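Local structure of prolyl oligopeptidase (1YR2) at residues P39-P44 and S82-A87; A86-Q91 and A714-L719. The protein probably cleaves peptide bonds of oligopeptides after proline, and less readily after alanine, as a serine endopeptidase of the S9A family. All blocks are in the same frame, centred on the assembly; numbering follows the deposited sequence.

How the contacts relate
Contact 1 and contact 2 lie about 16 Å apart, centre to centre, and share helix 72-89, with A86 and A87 common to both. Contact 1 comes first along the chain: the loop 39-44, close to the start of the model, lies against the helix at 82-87. Contact 2 takes up the next turn, 86-91, and sets it against the last turns of helix 699-717, more than 600 residues later. Both lie on the alpha/beta-hydrolase part, helix 72-89 packing on helix 699-717 and on strand 683-687, at the edge of the eight-stranded sheet. As in other prolyl oligopeptidases, N-terminal and C-terminal portions of the chain together complete the hydrolase domain, while the propeller blades are inserted between them.

Contact 1: residues P39-P44 and S82-A87; sequences PYPASP and SAYTAA
P41 lies over one face of the Y84 ring in a CH-pi contact, its CD 3.8 Å from the ring centroid and 20° off the normal. P41 CD is offset toward the rim, 3.6 Å from Y84 CD2, while P41 CG rests 3.7 Å from Y84 CB. Farther out along the tyrosine, the Y40 ring meets it obliquely, planes at 52°, with Y40 CD1 3.8 Å from Y84 CE1. The carbonyl of P39 approaches as well, P39 O lying 3.2 Å from Y84 CE2. Y84 reaches these three residues because its CG stands anti to the backbone N (chi1 -177°), which carries the ring out from the helix to the loop. Its hydroxyl is hydrogen-bonded to P38 O, and that of Y40 to H683 N. Replacing Y84 with alanine would probably leave P41 without the ring it covers and P38 O without its hydroxyl mate, letting the start of the loop move. Farther along the loop, S43 OG is hydrogen-bonded to W77 NE1 of helix 72-89. The loop thus runs along this helix, with Y40 also touching helix 664-675 at Q674, while Y84 and T85 pack on L684 of strand 683-687.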
# COMPACT_ATOMS: atom_id res chain seq x y z
N PRO A 39 27.14 -26.65 -17.09
CA PRO A 39 27.86 -25.38 -17.20
C PRO A 39 26.94 -24.21 -17.65
O PRO A 39 25.99 -24.37 -18.44
CB PRO A 39 28.98 -25.66 -18.20
CG PRO A 39 28.69 -27.02 -18.79
CD PRO A 39 27.56 -27.66 -18.08
N TYR A 40 27.21 -23.02 -17.11
CA TYR A 40 26.43 -21.86 -17.46
C TYR A 40 26.50 -21.56 -18.96
O TYR A 40 27.53 -21.81 -19.57
CB TYR A 40 27.00 -20.67 -16.71
CG TYR A 40 26.77 -20.72 -15.23
CD1 TYR A 40 25.49 -20.89 -14.72
CD2 TYR A 40 27.82 -20.59 -14.33
CE1 TYR A 40 25.24 -20.92 -13.37
CE2 TYR A 40 27.57 -20.61 -12.96
CZ TYR A 40 26.26 -20.79 -12.50
OH TYR A 40 25.95 -20.79 -11.14
N PRO A 41 25.46 -20.94 -19.53
CA PRO A 41 25.58 -20.39 -20.88
C PRO A 41 26.67 -19.34 -20.92
O PRO A 41 27.00 -18.76 -19.88
CB PRO A 41 24.21 -19.76 -21.14
CG PRO A 41 23.29 -20.50 -20.17
CD PRO A 41 24.14 -20.64 -18.93
N ALA A 42 27.27 -19.15 -22.09
CA ALA A 42 28.37 -18.23 -22.23
C ALA A 42 27.95 -16.78 -21.91
O ALA A 42 26.86 -16.34 -22.22
CB ALA A 42 28.98 -18.34 -23.65
N SER A 43 28.84 -16.03 -21.28
CA SER A 43 28.68 -14.59 -21.20
C SER A 43 29.95 -13.94 -21.75
O SER A 43 30.79 -13.54 -20.99
CB SER A 43 28.41 -14.18 -19.74
OG SER A 43 27.13 -14.69 -19.34
N PRO A 44 30.11 -13.88 -23.08
CA PRO A 44 31.34 -13.32 -23.66
C PRO A 44 31.67 -11.91 -23.14
O PRO A 44 30.76 -11.12 -22.89
CB PRO A 44 31.03 -13.27 -25.17
CG PRO A 44 29.96 -14.34 -25.37
CD PRO A 44 29.16 -14.30 -24.12
N SER A 82 17.46 -17.95 -20.07
CA SER A 82 16.08 -18.20 -19.71
C SER A 82 15.80 -19.69 -19.77
O SER A 82 15.17 -20.23 -18.88
CB SER A 82 15.13 -17.46 -20.64
OG SER A 82 13.82 -17.55 -20.08
N ALA A 83 16.25 -20.35 -20.82
CA ALA A 83 16.02 -21.78 -20.97
C ALA A 83 16.81 -22.57 -19.92
O ALA A 83 16.28 -23.54 -19.34
CB ALA A 83 16.37 -22.24 -22.38
N TYR A 84 18.04 -22.13 -19.66
CA TYR A 84 18.91 -22.73 -18.66
C TYR A 84 18.26 -22.66 -17.27
O TYR A 84 18.28 -23.62 -16.50
CB TYR A 84 20.25 -22.01 -18.63
CG TYR A 84 21.26 -22.59 -17.69
CD1 TYR A 84 21.31 -22.17 -16.38
CD2 TYR A 84 22.16 -23.57 -18.10
CE1 TYR A 84 22.24 -22.70 -15.48
CE2 TYR A 84 23.09 -24.10 -17.22
CZ TYR A 84 23.12 -23.66 -15.92
OH TYR A 84 24.01 -24.18 -15.02
N THR A 85 17.70 -21.52 -16.93
CA THR A 85 17.09 -21.37 -15.63
C THR A 85 15.78 -22.19 -15.53
O THR A 85 15.48 -22.81 -14.49
CB THR A 85 16.82 -19.93 -15.38
OG1 THR A 85 18.08 -19.25 -15.21
CG2 THR A 85 16.09 -19.73 -14.08
N ALA A 86 15.01 -22.19 -16.61
CA ALA A 86 13.71 -22.88 -16.58
C ALA A 86 13.90 -24.39 -16.39
O ALA A 86 13.16 -25.02 -15.63
CB ALA A 86 12.94 -22.59 -17.83
N ALA A 87 14.92 -24.95 -17.04
CA ALA A 87 15.34 -26.35 -16.89
C ALA A 87 15.74 -26.72 -15.47
O ALA A 87 15.45 -27.82 -15.03
CB ALA A 87 16.49 -26.68 -17.87

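Contact 2: residues A86-Q91 and A714-L719; sequences AAYLKQ and AHFTGL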
# COMPACT_ATOMS: atom_id res chain seq x y z
N ALA A 86 15.01 -22.19 -16.61
CA ALA A 86 13.71 -22.88 -16.58
C ALA A 86 13.90 -24.39 -16.39
O ALA A 86 13.16 -25.02 -15.63
CB ALA A 86 12.94 -22.59 -17.83
N ALA A 87 14.92 -24.95 -17.04
CA ALA A 87 15.34 -26.35 -16.89
C ALA A 87 15.74 -26.72 -15.47
O ALA A 87 15.45 -27.82 -15.03
CB ALA A 87 16.49 -26.68 -17.87
N TYR A 88 16.42 -25.80 -14.77
CA TYR A 88 16.77 -26.04 -13.38
C TYR A 88 15.53 -25.97 -12.47
O TYR A 88 15.33 -26.82 -11.62
CB TYR A 88 17.82 -25.03 -12.91
CG TYR A 88 18.23 -25.24 -11.48
CD1 TYR A 88 19.26 -26.13 -11.16
CD2 TYR A 88 17.60 -24.56 -10.45
CE1 TYR A 88 19.63 -26.34 -9.84
CE2 TYR A 88 17.95 -24.79 -9.14
CZ TYR A 88 18.94 -25.67 -8.83
OH TYR A 88 19.28 -25.88 -7.51
N LEU A 89 14.72 -24.93 -12.64
CA LEU A 89 13.61 -24.66 -11.73
C LEU A 89 12.53 -25.75 -11.79
O LEU A 89 11.89 -26.03 -10.77
CB LEU A 89 13.00 -23.28 -11.97
CG LEU A 89 13.89 -22.09 -11.65
CD1 LEU A 89 13.22 -20.75 -12.07
CD2 LEU A 89 14.35 -22.05 -10.15
N LYS A 90 12.35 -26.35 -12.97
CA LYS A 90 11.36 -27.41 -13.23
C LYS A 90 11.70 -28.66 -12.42
O LYS A 90 10.83 -29.50 -12.19
CB LYS A 90 11.30 -27.77 -14.74
CG LYS A 90 9.87 -28.04 -15.30
CD LYS A 90 9.78 -27.98 -16.88
CE LYS A 90 9.82 -26.51 -17.41
NZ LYS A 90 10.48 -26.32 -18.79
N GLN A 91 12.95 -28.79 -12.00
CA GLN A 91 13.46 -29.91 -11.21
C GLN A 91 13.18 -29.77 -9.69
O GLN A 91 13.35 -30.72 -8.94
CB GLN A 91 14.97 -30.00 -11.41
CG GLN A 91 15.55 -31.26 -11.94
CD GLN A 91 16.93 -31.04 -12.56
OE1 GLN A 91 17.94 -31.57 -12.07
NE2 GLN A 91 16.99 -30.23 -13.61
N ALA A 714 13.21 -22.06 -0.78
CA ALA A 714 12.92 -23.21 0.10
C ALA A 714 13.95 -24.31 -0.00
O ALA A 714 14.35 -24.88 0.98
CB ALA A 714 11.55 -23.81 -0.24
N HIS A 715 14.33 -24.63 -1.22
CA HIS A 715 15.30 -25.71 -1.48
C HIS A 715 16.61 -25.42 -0.75
O HIS A 715 17.13 -26.26 -0.02
CB HIS A 715 15.54 -25.82 -2.97
CG HIS A 715 16.42 -26.96 -3.36
ND1 HIS A 715 16.01 -28.28 -3.24
CD2 HIS A 715 17.68 -27.00 -3.83
CE1 HIS A 715 16.98 -29.08 -3.64
NE2 HIS A 715 18.01 -28.33 -4.01
N PHE A 716 17.06 -24.16 -0.83
CA PHE A 716 18.36 -23.79 -0.29
C PHE A 716 18.33 -23.39 1.20
O PHE A 716 19.39 -23.25 1.81
CB PHE A 716 19.02 -22.73 -1.19
CG PHE A 716 19.54 -23.33 -2.44
CD1 PHE A 716 20.67 -24.15 -2.40
CD2 PHE A 716 18.87 -23.17 -3.65
CE1 PHE A 716 21.11 -24.82 -3.56
CE2 PHE A 716 19.32 -23.81 -4.81
CZ PHE A 716 20.44 -24.63 -4.76
N THR A 717 17.14 -23.23 1.79
CA THR A 717 17.04 -23.03 3.21
C THR A 717 16.56 -24.24 4.00
O THR A 717 16.41 -24.16 5.22
CB THR A 717 16.13 -21.85 3.57
OG1 THR A 717 14.82 -22.05 3.03
CG2 THR A 717 16.64 -20.53 3.02
N GLY A 718 16.24 -25.33 3.33
CA GLY A 718 15.77 -26.52 4.03
C GLY A 718 14.30 -26.50 4.39
O GLY A 718 13.87 -27.25 5.27
N LEU A 719 13.49 -25.71 3.71
CA LEU A 719 12.06 -25.71 3.96
C LEU A 719 11.37 -26.81 3.19
O LEU A 719 11.40 -26.81 1.96
CB LEU A 719 11.42 -24.38 3.58
CG LEU A 719 9.90 -24.32 3.84
CD1 LEU A 719 9.63 -24.44 5.35
CD2 LEU A 719 9.27 -23.05 3.27
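Y88 and F716 meet where the C-terminal end of helix 72-89 comes up to the last turns of helix 699-717, the two running in broadly the same direction. In 86-91, K90 N bonds back to A86 O and Q91 N to Y88 O (3.1 Å), and Q91 NE2 reaches back to A87 O in a bent hydrogen bond (139° at the hydrogen). The second helix is closed by a Schellman motif: G718 takes a positive phi of 82°, and L719 N returns to A714 O at 3.0 Å. No hydrogen bond crosses between the segments, and the touch is small. Y88, its CG anti to the backbone N (chi1 -179°), extends its ring lengthwise until the hydroxyl meets the edge of the F716 ring, near its plane. Y88 OH is 3.2 Å from F716 CZ and 3.4 Å from F716 CE2, so the oxygen faces the ring's C-H rim, whose slight positive charge probably suits it. H715 lies beside this pair, with its CD2 3.7 Å above the F716 ring plane, and its ND1 is hydrogen-bonded to E94. P682 touches both Y88 and F716, and F712, one turn earlier, also meets both. The arrangement is plain surface packing between a helix from the N-terminal part of the chain and helix 699-717 near the C-terminal end, a pairing that belongs to the prolyl oligopeptidase architecture.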